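Local coordinates for protein HTLV-2 integrase catalytic core domain (Human T-cell leukemia virus 2, PDB 6QBT) that probably inserts viral DNA into the host genome, as the magnesium-binding catalytic core of a retroviral integrase with an RNase H-like fold, at residues L65-D70 / I89-H94; H8-D13 / H27-T32; T15-K20 / I111-L116. One frame throughout, in Å; residues are numbered along the deposited sequence.

How the contacts relate
All three contacts share one mixed sheet of the RNase H-like core, yet each is built with different chemistry. Contact 2, near the centre of the chain, is the buried one: an antiparallel hairpin ladder carrying two tryptophans. In contact 1, partly buried, strand 66-68, the hairpin's neighbour, pairs in parallel with the edge strand 90-92, its side chains mostly polar and joined by hydrogen bonds. The two touch where N68 N meets W10 O, a probable hydrogen bond at 2.9 Å, and each gives one aspartate, D13 or D70, to the same magnesium ion. Contact 3 lies at the surface, about 17 Å from contact 2 between centres; there strand 9-19 meets a helix through side chains reaching across.

Contact 1 of 3, residues L65-D70 / I89-H94; sequences LHINTD and IKHSTH. With MG (magnesium ion), chain B.
A short relay of polar side chains joins H66, S92 and N68 on one face of this parallel strand pair. H66 NE2 gives its N-H to S92 OG at 2.7 Å, the oxygen lying close to the imidazole plane. S92 OG donates in turn to N68 OD1 at 2.9 Å, and N68 OD1 also accepts from H94 N at 2.8 Å. One amide oxygen thus grips two residues of 89-94, and the donation from H66 leaves the hydroxyl proton of S92 for N68. Over the H66 ring lies the aliphatic chain of K90, its CG 3.8 Å from the ring centroid in a CH-pi contact. Both side chains start with CG anti to the backbone N (chi1 -175° and 174°) and lie side by side, pointing the same way.

On the other face, H91 NE2 donates in its ring plane to T69 OG1 at 2.7 Å, and that hydroxyl in turn donates to D70 O. I67 CD1 rests against the H91 ring at CD2, 3.7 Å away. Between these two layers of side chains runs a parallel ladder, in which I67 N bonds to K90 O (2.8 Å) and I67 O to S92 N. Just past its end, D70 OD2 binds the magnesium ion, whose other protein ligand is D13, while D70 OD1 is held by G72 N.

Helices 73-76 and 78-86 link the strands in a beta-alpha-beta crossover of the RNase H-like core. F80 of helix 78-86 meets H91 edge-to-face and packs on I67, F75 of helix 73-76 packs on T69, D70 and H91, and strand 9-19 flanks 66-68 across from the edge strand 90-92.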
loop_
_atom_site.group_PDB
_atom_site.type_symbol
_atom_site.label_atom_id
_atom_site.label_comp_id
_atom_site.label_asym_id
_atom_site.label_seq_id
_atom_site.Cartn_x
_atom_site.Cartn_y
_atom_site.Cartn_z
ATOM N N LEU A 65 20.102 -2.002 6.268
ATOM C CA LEU A 65 21.541 -2.071 6.019
ATOM C C LEU A 65 22.078 -3.504 6.180
ATOM O O LEU A 65 22.937 -3.933 5.432
ATOM C CB LEU A 65 22.304 -1.142 6.969
ATOM C CG LEU A 65 21.975 0.353 6.862
ATOM C CD1 LEU A 65 22.676 1.100 7.995
ATOM C CD2 LEU A 65 22.352 0.949 5.494
ATOM N N HIS A 66 21.550 -4.228 7.161
ATOM C CA HIS A 66 22.117 -5.488 7.616
ATOM C C HIS A 66 20.956 -6.406 7.991
ATOM O O HIS A 66 20.047 -5.996 8.716
ATOM C CB HIS A 66 23.015 -5.210 8.843
ATOM C CG HIS A 66 23.769 -6.398 9.367
ATOM N ND1 HIS A 66 24.727 -6.278 10.350
ATOM C CD2 HIS A 66 23.706 -7.719 9.075
ATOM C CE1 HIS A 66 25.228 -7.467 10.633
ATOM N NE2 HIS A 66 24.627 -8.359 9.869
ATOM N N ILE A 67 20.984 -7.626 7.469
ATOM C CA ILE A 67 20.066 -8.696 7.888
ATOM C C ILE A 67 20.803 -9.902 8.504
ATOM O O ILE A 67 21.891 -10.270 8.062
ATOM C CB ILE A 67 19.165 -9.168 6.733
ATOM C CG1 ILE A 67 20.007 -9.531 5.511
ATOM C CG2 ILE A 67 18.166 -8.079 6.399
ATOM C CD1 ILE A 67 19.353 -10.513 4.563
ATOM N N ASN A 68 20.202 -10.482 9.543
ATOM C CA ASN A 68 20.707 -11.706 10.159
ATOM C C ASN A 68 19.638 -12.769 10.107
ATOM O O ASN A 68 18.508 -12.531 10.525
ATOM C CB ASN A 68 21.145 -11.471 11.608
ATOM C CG ASN A 68 21.952 -12.626 12.151
ATOM O OD1 ASN A 68 23.192 -12.643 12.069
ATOM N ND2 ASN A 68 21.256 -13.641 12.655
ATOM N N THR A 69 20.009 -13.936 9.590
ATOM C CA THR A 69 19.123 -15.081 9.429
ATOM C C THR A 69 19.742 -16.355 10.048
ATOM O O THR A 69 20.871 -16.338 10.539
ATOM C CB THR A 69 18.855 -15.326 7.923
ATOM O OG1 THR A 69 20.053 -15.764 7.253
ATOM C CG2 THR A 69 18.335 -14.045 7.259
ATOM N N ASP A 70 18.985 -17.451 10.024
ATOM C CA ASP A 70 19.526 -18.799 10.302
ATOM C C ASP A 70 20.211 -19.316 9.036
ATOM O O ASP A 70 20.261 -18.610 8.015
ATOM C CB ASP A 70 18.451 -19.791 10.866
ATOM C CG ASP A 70 17.301 -20.117 9.888
ATOM O OD1 ASP A 70 17.382 -19.840 8.663
ATOM O OD2 ASP A 70 16.275 -20.680 10.366
ATOM N N ILE A 89 23.186 -5.171 0.814
ATOM C CA ILE A 89 22.602 -5.545 2.082
ATOM C C ILE A 89 23.555 -6.570 2.710
ATOM O O ILE A 89 23.778 -7.650 2.138
ATOM C CB ILE A 89 21.197 -6.151 1.890
ATOM C CG1 ILE A 89 20.244 -5.132 1.238
ATOM C CG2 ILE A 89 20.622 -6.573 3.234
ATOM C CD1 ILE A 89 18.960 -5.724 0.680
ATOM N N LYS A 90 24.132 -6.217 3.862
ATOM C CA LYS A 90 25.016 -7.134 4.605
ATOM C C LYS A 90 24.164 -8.276 5.159
ATOM O O LYS A 90 23.065 -8.043 5.691
ATOM C CB LYS A 90 25.731 -6.381 5.733
ATOM C CG LYS A 90 26.561 -7.222 6.677
ATOM C CD LYS A 90 27.472 -6.333 7.514
ATOM C CE LYS A 90 28.258 -7.130 8.552
ATOM N NZ LYS A 90 29.163 -8.144 7.950
ATOM N N HIS A 91 24.655 -9.500 5.007
ATOM C CA HIS A 91 23.944 -10.693 5.439
ATOM C C HIS A 91 24.848 -11.527 6.305
ATOM O O HIS A 91 25.881 -11.970 5.847
ATOM C CB HIS A 91 23.496 -11.510 4.234
ATOM C CG HIS A 91 22.692 -12.712 4.599
ATOM N ND1 HIS A 91 22.645 -13.839 3.814
ATOM C CD2 HIS A 91 21.907 -12.967 5.672
ATOM C CE1 HIS A 91 21.853 -14.729 4.382
ATOM N NE2 HIS A 91 21.401 -14.231 5.513
ATOM N N SER A 92 24.461 -11.742 7.550
ATOM C CA SER A 92 25.200 -12.603 8.449
ATOM C C SER A 92 24.239 -13.646 8.963
ATOM O O SER A 92 23.030 -13.503 8.794
ATOM C CB SER A 92 25.782 -11.781 9.591
ATOM O OG SER A 92 24.757 -11.019 10.222
ATOM N N THR A 93 24.778 -14.692 9.585
ATOM C CA THR A 93 23.974 -15.839 10.074
ATOM C C THR A 93 24.320 -16.216 11.533
ATOM O O THR A 93 24.655 -17.344 11.818
ATOM C CB THR A 93 24.082 -17.077 9.122
ATOM O OG1 THR A 93 25.454 -17.410 8.916
ATOM C CG2 THR A 93 23.438 -16.813 7.744
ATOM N N HIS A 94 24.215 -15.250 12.445
ATOM C CA HIS A 94 24.427 -15.481 13.884
ATOM C C HIS A 94 23.187 -16.052 14.564
ATOM O O HIS A 94 23.306 -16.708 15.605
ATOM C CB HIS A 94 24.842 -14.188 14.593
ATOM C CG HIS A 94 26.063 -13.534 14.011
ATOM N ND1 HIS A 94 26.039 -12.269 13.452
ATOM C CD2 HIS A 94 27.344 -13.966 13.900
ATOM C CE1 HIS A 94 27.251 -11.950 13.027
ATOM N NE2 HIS A 94 28.060 -12.964 13.285
HETATM MG MG MG B . 14.464 -21.425 9.819
#

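Contact 2 of 3, residues H8-D13 / H27-T32; sequences HIWQGD and HVWVDT. With MG (magnesium ion), chain B.
T32 grips I9 O twice, and this carbonyl closes one end of the ladder between the two strands. I9 O takes T32 N at 3.0 Å and, from above the carbonyl plane, T32 OG1 at 2.7 Å; the hydroxyl has a further partner in G3 N. The T32 methyl CG2 meets Q11 CG at 3.4 Å. Further along, Q11 and V30 form a hydrogen-bonded pair, each bonded to the other through both N and O, and D13 and V28 repeat the pattern, so the backbone polar groups facing inward are satisfied in reciprocal pairs.

This is the antiparallel hairpin of strands 9-19 and 22-31, the opening hairpin of the RNase H-like integrase core. Its strand 9-19 carries D13, whose OD1 binds the magnesium ion at 2.2 Å; D70 OD2 is the second protein ligand.

On the face of the two tryptophans, W29 lies over the backbone of G12, with G12 CA 3.8 Å from the centroid of its six-membered ring in a CH-pi contact. W10 meets W29 obliquely, their planes 48° apart. The indole N-H of W10 finds its main acceptor in N7 OD1, and its bond to D31 OD2 is weak. The D31 carboxylate, buried here, is satisfied chiefly by backbone: F33 N and S34 N bond to OD1, N7 N to OD2. A water accepts from I9 N at 3.0 Å and lies 3.1 Å from D31 OD1, to which it can donate, though its reachable acceptors outnumber its protons.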
loop_
_atom_site.group_PDB
_atom_site.type_symbol
_atom_site.label_atom_id
_atom_site.label_comp_id
_atom_site.label_asym_id
_atom_site.label_seq_id
_atom_site.Cartn_x
_atom_site.Cartn_y
_atom_site.Cartn_z
ATOM N N HIS A 8 18.692 -0.422 10.567
ATOM C CA HIS A 8 20.107 -0.751 10.716
ATOM C C HIS A 8 20.256 -2.287 10.631
ATOM O O HIS A 8 20.977 -2.788 9.765
ATOM C CB HIS A 8 20.680 -0.117 11.988
ATOM C CG HIS A 8 22.129 -0.415 12.229
ATOM N ND1 HIS A 8 22.771 -0.059 13.394
ATOM C CD2 HIS A 8 23.056 -1.066 11.483
ATOM C CE1 HIS A 8 24.026 -0.469 13.358
ATOM N NE2 HIS A 8 24.225 -1.086 12.209
ATOM N N ILE A 9 19.555 -3.031 11.487
ATOM C CA ILE A 9 19.705 -4.490 11.553
ATOM C C ILE A 9 18.337 -5.149 11.712
ATOM O O ILE A 9 17.605 -4.829 12.646
ATOM C CB ILE A 9 20.564 -4.946 12.763
ATOM C CG1 ILE A 9 21.953 -4.302 12.749
ATOM C CG2 ILE A 9 20.642 -6.483 12.815
ATOM C CD1 ILE A 9 22.822 -4.638 13.954
ATOM N N TRP A 10 18.012 -6.051 10.793
ATOM C CA TRP A 10 16.835 -6.905 10.882
ATOM C C TRP A 10 17.174 -8.365 11.214
ATOM O O TRP A 10 18.284 -8.835 10.918
ATOM C CB TRP A 10 16.126 -6.931 9.552
ATOM C CG TRP A 10 15.417 -5.704 9.170
ATOM C CD1 TRP A 10 15.437 -4.496 9.792
ATOM C CD2 TRP A 10 14.636 -5.553 8.023
ATOM N NE1 TRP A 10 14.689 -3.612 9.111
ATOM C CE2 TRP A 10 14.174 -4.235 8.009
ATOM C CE3 TRP A 10 14.246 -6.421 6.999
ATOM C CZ2 TRP A 10 13.325 -3.743 7.000
ATOM C CZ3 TRP A 10 13.399 -5.939 5.994
ATOM C CH2 TRP A 10 12.959 -4.602 6.002
ATOM N N GLN A 11 16.200 -9.062 11.809
ATOM C CA GLN A 11 16.251 -10.523 12.008
ATOM C C GLN A 11 15.167 -11.147 11.159
ATOM O O GLN A 11 14.066 -10.607 11.092
ATOM C CB GLN A 11 15.940 -10.893 13.448
ATOM C CG GLN A 11 16.801 -10.224 14.486
ATOM C CD GLN A 11 17.766 -11.181 15.075
ATOM O OE1 GLN A 11 18.459 -11.917 14.354
ATOM N NE2 GLN A 11 17.796 -11.217 16.395
ATOM N N GLY A 12 15.468 -12.283 10.536
ATOM C CA GLY A 12 14.513 -12.984 9.657
ATOM C C GLY A 12 14.575 -14.475 9.881
ATOM O O GLY A 12 15.653 -15.018 10.117
ATOM N N ASP A 13 13.406 -15.118 9.874
ATOM C CA ASP A 13 13.285 -16.568 9.860
ATOM C C ASP A 13 11.945 -16.922 9.210
ATOM O O ASP A 13 11.055 -16.068 9.044
ATOM C CB ASP A 13 13.386 -17.143 11.282
ATOM C CG ASP A 13 13.632 -18.665 11.320
ATOM O OD1 ASP A 13 13.990 -19.332 10.318
ATOM O OD2 ASP A 13 13.458 -19.242 12.394
ATOM N N HIS A 27 7.009 -16.110 6.418
ATOM C CA HIS A 27 8.295 -15.461 6.318
ATOM C C HIS A 27 8.182 -14.148 7.116
ATOM O O HIS A 27 7.363 -13.265 6.772
ATOM C CB HIS A 27 8.609 -15.119 4.879
ATOM C CG HIS A 27 8.862 -16.288 3.999
ATOM N ND1 HIS A 27 7.859 -17.147 3.593
ATOM C CD2 HIS A 27 9.990 -16.698 3.370
ATOM C CE1 HIS A 27 8.373 -18.063 2.790
ATOM N NE2 HIS A 27 9.662 -17.817 2.640
ATOM N N VAL A 28 9.016 -14.027 8.148
ATOM C CA VAL A 28 8.906 -13.005 9.165
ATOM C C VAL A 28 10.207 -12.193 9.201
ATOM O O VAL A 28 11.278 -12.748 9.331
ATOM C CB VAL A 28 8.669 -13.664 10.549
ATOM C CG1 VAL A 28 8.711 -12.643 11.689
ATOM C CG2 VAL A 28 7.361 -14.447 10.563
ATOM N N TRP A 29 10.104 -10.879 9.103
ATOM C CA TRP A 29 11.274 -10.011 9.279
ATOM C C TRP A 29 10.934 -9.040 10.375
ATOM O O TRP A 29 9.812 -8.519 10.409
ATOM C CB TRP A 29 11.584 -9.206 8.000
ATOM C CG TRP A 29 12.084 -10.062 6.929
ATOM C CD1 TRP A 29 11.361 -10.617 5.897
ATOM C CD2 TRP A 29 13.412 -10.491 6.772
ATOM N NE1 TRP A 29 12.189 -11.358 5.096
ATOM C CE2 TRP A 29 13.457 -11.300 5.614
ATOM C CE3 TRP A 29 14.588 -10.289 7.510
ATOM C CZ2 TRP A 29 14.639 -11.914 5.180
ATOM C CZ3 TRP A 29 15.758 -10.879 7.068
ATOM C CH2 TRP A 29 15.779 -11.674 5.908
ATOM N N VAL A 30 11.895 -8.773 11.247
ATOM C CA VAL A 30 11.639 -7.842 12.339
ATOM C C VAL A 30 12.852 -6.947 12.584
ATOM O O VAL A 30 13.993 -7.420 12.607
ATOM C CB VAL A 30 11.109 -8.582 13.602
ATOM C CG1 VAL A 30 11.955 -9.769 13.915
ATOM C CG2 VAL A 30 10.984 -7.650 14.796
ATOM N N ASP A 31 12.586 -5.644 12.709
ATOM C CA ASP A 31 13.628 -4.691 12.957
ATOM C C ASP A 31 14.044 -4.800 14.414
ATOM O O ASP A 31 13.191 -4.770 15.300
ATOM C CB ASP A 31 13.119 -3.304 12.668
ATOM C CG ASP A 31 14.212 -2.289 12.702
ATOM O OD1 ASP A 31 14.594 -1.856 13.802
ATOM O OD2 ASP A 31 14.698 -1.947 11.621
ATOM N N THR A 32 15.346 -4.915 14.658
ATOM C CA THR A 32 15.879 -5.128 16.011
ATOM C C THR A 32 15.827 -3.870 16.871
ATOM O O THR A 32 16.029 -3.973 18.059
ATOM C CB THR A 32 17.353 -5.604 15.992
ATOM O OG1 THR A 32 18.142 -4.673 15.248
ATOM C CG2 THR A 32 17.494 -6.964 15.353
HETATM MG MG MG B . 14.464 -21.425 9.819
HETATM O O HOH W 1 17.604 -1.647 13.271
#

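Contact 3 of 3, residues T15-K20 / I111-L116; sequences THYKYK and IIKNLL
K113 and Y17 bury the most surface between strand and helix, with L116 next, and together they show how one long lysine can tie a helix to a strand. The chain of K113 is extended beyond CG, and a chi4 of 176° sets NZ at the far end of the straight chain. There NZ makes two hydrogen bonds, one to T15 OG1 at 2.8 Å and one to H16 O at 2.7 Å. T15 comes to meet it tip to tip, with OG1 anti to the backbone N (chi1 -175°). A lysine charge is thus held between a hydroxyl and a main-chain carbonyl, which would be expected to stabilise it.

On its way to those acceptors the aliphatic part of K113 slides past Y17 in the opposite direction, K113 CG coming within 4.1 Å of Y17 CD1. Across the contact, the face of the tyrosine ring is met by L116. The methyl CD2 of L116 sits 3.6 Å from the centroid of the Y17 ring, almost exactly on the ring normal, in a CH-pi contact that touches all six ring carbons at similar range. Beyond the ring, the phenol OH of Y17 bonds to N117 OD1, one residue further along the same helix, so the tyrosine is fixed to the helix at its tip as well as over its face.

The contact packs helix 104-122 against hairpin strand 9-19 of the RNase H-like integrase core. The axes of 15-19 and 111-116 run 17° from parallel and come within 10.9 Å. L26 of strand 22-31 packs on T15 and Y17, whereas L116 also touches A131 and I132, joining its helix to helix 128-142 as well as to the strand.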
loop_
_atom_site.group_PDB
_atom_site.type_symbol
_atom_site.label_atom_id
_atom_site.label_comp_id
_atom_site.label_asym_id
_atom_site.label_seq_id
_atom_site.Cartn_x
_atom_site.Cartn_y
_atom_site.Cartn_z
ATOM N N THR A 15 8.726 -19.268 9.955
ATOM C CA THR A 15 8.021 -20.112 10.924
ATOM C C THR A 15 6.819 -20.766 10.235
ATOM O O THR A 15 6.402 -20.312 9.193
ATOM C CB THR A 15 7.608 -19.346 12.204
ATOM O OG1 THR A 15 7.028 -20.276 13.127
ATOM C CG2 THR A 15 6.605 -18.247 11.918
ATOM N N HIS A 16 6.276 -21.825 10.822
ATOM C CA HIS A 16 5.289 -22.632 10.156
ATOM C C HIS A 16 3.964 -22.475 10.853
ATOM O O HIS A 16 3.938 -22.221 12.045
ATOM C CB HIS A 16 5.768 -24.061 10.065
ATOM C CG HIS A 16 6.970 -24.216 9.183
ATOM N ND1 HIS A 16 8.263 -24.071 9.648
ATOM C CD2 HIS A 16 7.073 -24.432 7.851
ATOM C CE1 HIS A 16 9.113 -24.212 8.645
ATOM N NE2 HIS A 16 8.416 -24.433 7.544
ATOM N N TYR A 17 2.873 -22.501 10.080
ATOM C CA TYR A 17 1.515 -22.309 10.606
ATOM C C TYR A 17 0.532 -23.229 9.887
ATOM O O TYR A 17 0.285 -23.053 8.704
ATOM C CB TYR A 17 1.058 -20.866 10.480
ATOM C CG TYR A 17 -0.263 -20.642 11.157
ATOM C CD1 TYR A 17 -0.335 -20.497 12.543
ATOM C CD2 TYR A 17 -1.452 -20.630 10.434
ATOM C CE1 TYR A 17 -1.549 -20.318 13.188
ATOM C CE2 TYR A 17 -2.682 -20.442 11.063
ATOM C CZ TYR A 17 -2.725 -20.284 12.438
ATOM O OH TYR A 17 -3.921 -20.094 13.070
ATOM N N LYS A 18 -0.016 -24.191 10.627
ATOM C CA LYS A 18 -0.932 -25.198 10.103
ATOM C C LYS A 18 -2.337 -24.609 10.066
ATOM O O LYS A 18 -2.830 -24.139 11.081
ATOM C CB LYS A 18 -0.929 -26.453 10.993
ATOM C CG LYS A 18 -0.513 -27.738 10.300
ATOM C CD LYS A 18 -0.956 -28.988 11.050
ATOM C CE LYS A 18 -0.811 -30.197 10.142
ATOM N NZ LYS A 18 -1.297 -31.431 10.804
ATOM N N TYR A 19 -2.972 -24.609 8.902
ATOM C CA TYR A 19 -4.358 -24.150 8.772
ATOM C C TYR A 19 -5.003 -25.038 7.721
ATOM O O TYR A 19 -4.506 -25.134 6.598
ATOM C CB TYR A 19 -4.415 -22.659 8.373
ATOM C CG TYR A 19 -5.809 -22.101 8.070
ATOM C CD1 TYR A 19 -6.729 -21.809 9.102
ATOM C CD2 TYR A 19 -6.217 -21.854 6.746
ATOM C CE1 TYR A 19 -8.010 -21.287 8.815
ATOM C CE2 TYR A 19 -7.481 -21.333 6.445
ATOM C CZ TYR A 19 -8.374 -21.045 7.474
ATOM O OH TYR A 19 -9.623 -20.535 7.153
ATOM N N LYS A 20 -6.083 -25.705 8.117
ATOM C CA LYS A 20 -6.835 -26.617 7.266
ATOM C C LYS A 20 -5.949 -27.677 6.612
ATOM O O LYS A 20 -5.992 -27.878 5.409
ATOM C CB LYS A 20 -7.624 -25.822 6.227
ATOM C CG LYS A 20 -8.528 -24.812 6.892
ATOM C CD LYS A 20 -9.662 -24.355 6.012
ATOM C CE LYS A 20 -10.749 -23.783 6.906
ATOM N NZ LYS A 20 -11.915 -23.340 6.116
ATOM N N ILE A 111 3.502 -13.623 18.985
ATOM C CA ILE A 111 2.534 -12.538 19.043
ATOM C C ILE A 111 1.687 -12.535 17.744
ATOM O O ILE A 111 0.430 -12.411 17.782
ATOM C CB ILE A 111 3.234 -11.180 19.296
ATOM C CG1 ILE A 111 3.924 -11.207 20.669
ATOM C CG2 ILE A 111 2.235 -10.024 19.218
ATOM C CD1 ILE A 111 5.061 -10.226 20.793
ATOM N N ILE A 112 2.372 -12.717 16.612
ATOM C CA ILE A 112 1.693 -12.857 15.323
ATOM C C ILE A 112 0.667 -13.988 15.374
ATOM O O ILE A 112 -0.505 -13.746 15.078
ATOM C CB ILE A 112 2.681 -13.073 14.163
ATOM C CG1 ILE A 112 3.484 -11.797 13.922
ATOM C CG2 ILE A 112 1.941 -13.472 12.887
ATOM C CD1 ILE A 112 2.627 -10.609 13.486
ATOM N N LYS A 113 1.092 -15.184 15.800
ATOM C CA LYS A 113 0.200 -16.328 15.824
ATOM C C LYS A 113 -0.995 -16.134 16.747
ATOM O O LYS A 113 -2.096 -16.544 16.395
ATOM C CB LYS A 113 0.948 -17.631 16.134
ATOM C CG LYS A 113 1.878 -18.038 14.998
ATOM C CD LYS A 113 2.597 -19.351 15.262
ATOM C CE LYS A 113 3.638 -19.571 14.156
ATOM N NZ LYS A 113 4.495 -20.784 14.321
ATOM N N ASN A 114 -0.805 -15.487 17.892
ATOM C CA ASN A 114 -1.941 -15.203 18.776
ATOM C C ASN A 114 -2.937 -14.243 18.124
ATOM O O ASN A 114 -4.142 -14.454 18.249
ATOM C CB ASN A 114 -1.507 -14.678 20.144
ATOM C CG ASN A 114 -1.062 -15.793 21.091
ATOM O OD1 ASN A 114 -0.676 -16.899 20.679
ATOM N ND2 ASN A 114 -1.113 -15.505 22.372
ATOM N N LEU A 115 -2.453 -13.214 17.414
ATOM C CA LEU A 115 -3.358 -12.284 16.732
ATOM C C LEU A 115 -4.055 -12.976 15.557
ATOM O O LEU A 115 -5.278 -12.836 15.381
ATOM C CB LEU A 115 -2.618 -11.028 16.254
ATOM C CG LEU A 115 -2.320 -10.001 17.356
ATOM C CD1 LEU A 115 -1.298 -8.983 16.864
ATOM C CD2 LEU A 115 -3.597 -9.329 17.865
ATOM N N LEU A 116 -3.282 -13.736 14.789
ATOM C CA LEU A 116 -3.805 -14.547 13.688
ATOM C C LEU A 116 -4.930 -15.502 14.140
ATOM O O LEU A 116 -5.994 -15.563 13.505
ATOM C CB LEU A 116 -2.652 -15.338 13.065
ATOM C CG LEU A 116 -2.806 -16.160 11.799
ATOM C CD1 LEU A 116 -3.164 -15.279 10.617
ATOM C CD2 LEU A 116 -1.489 -16.849 11.507
#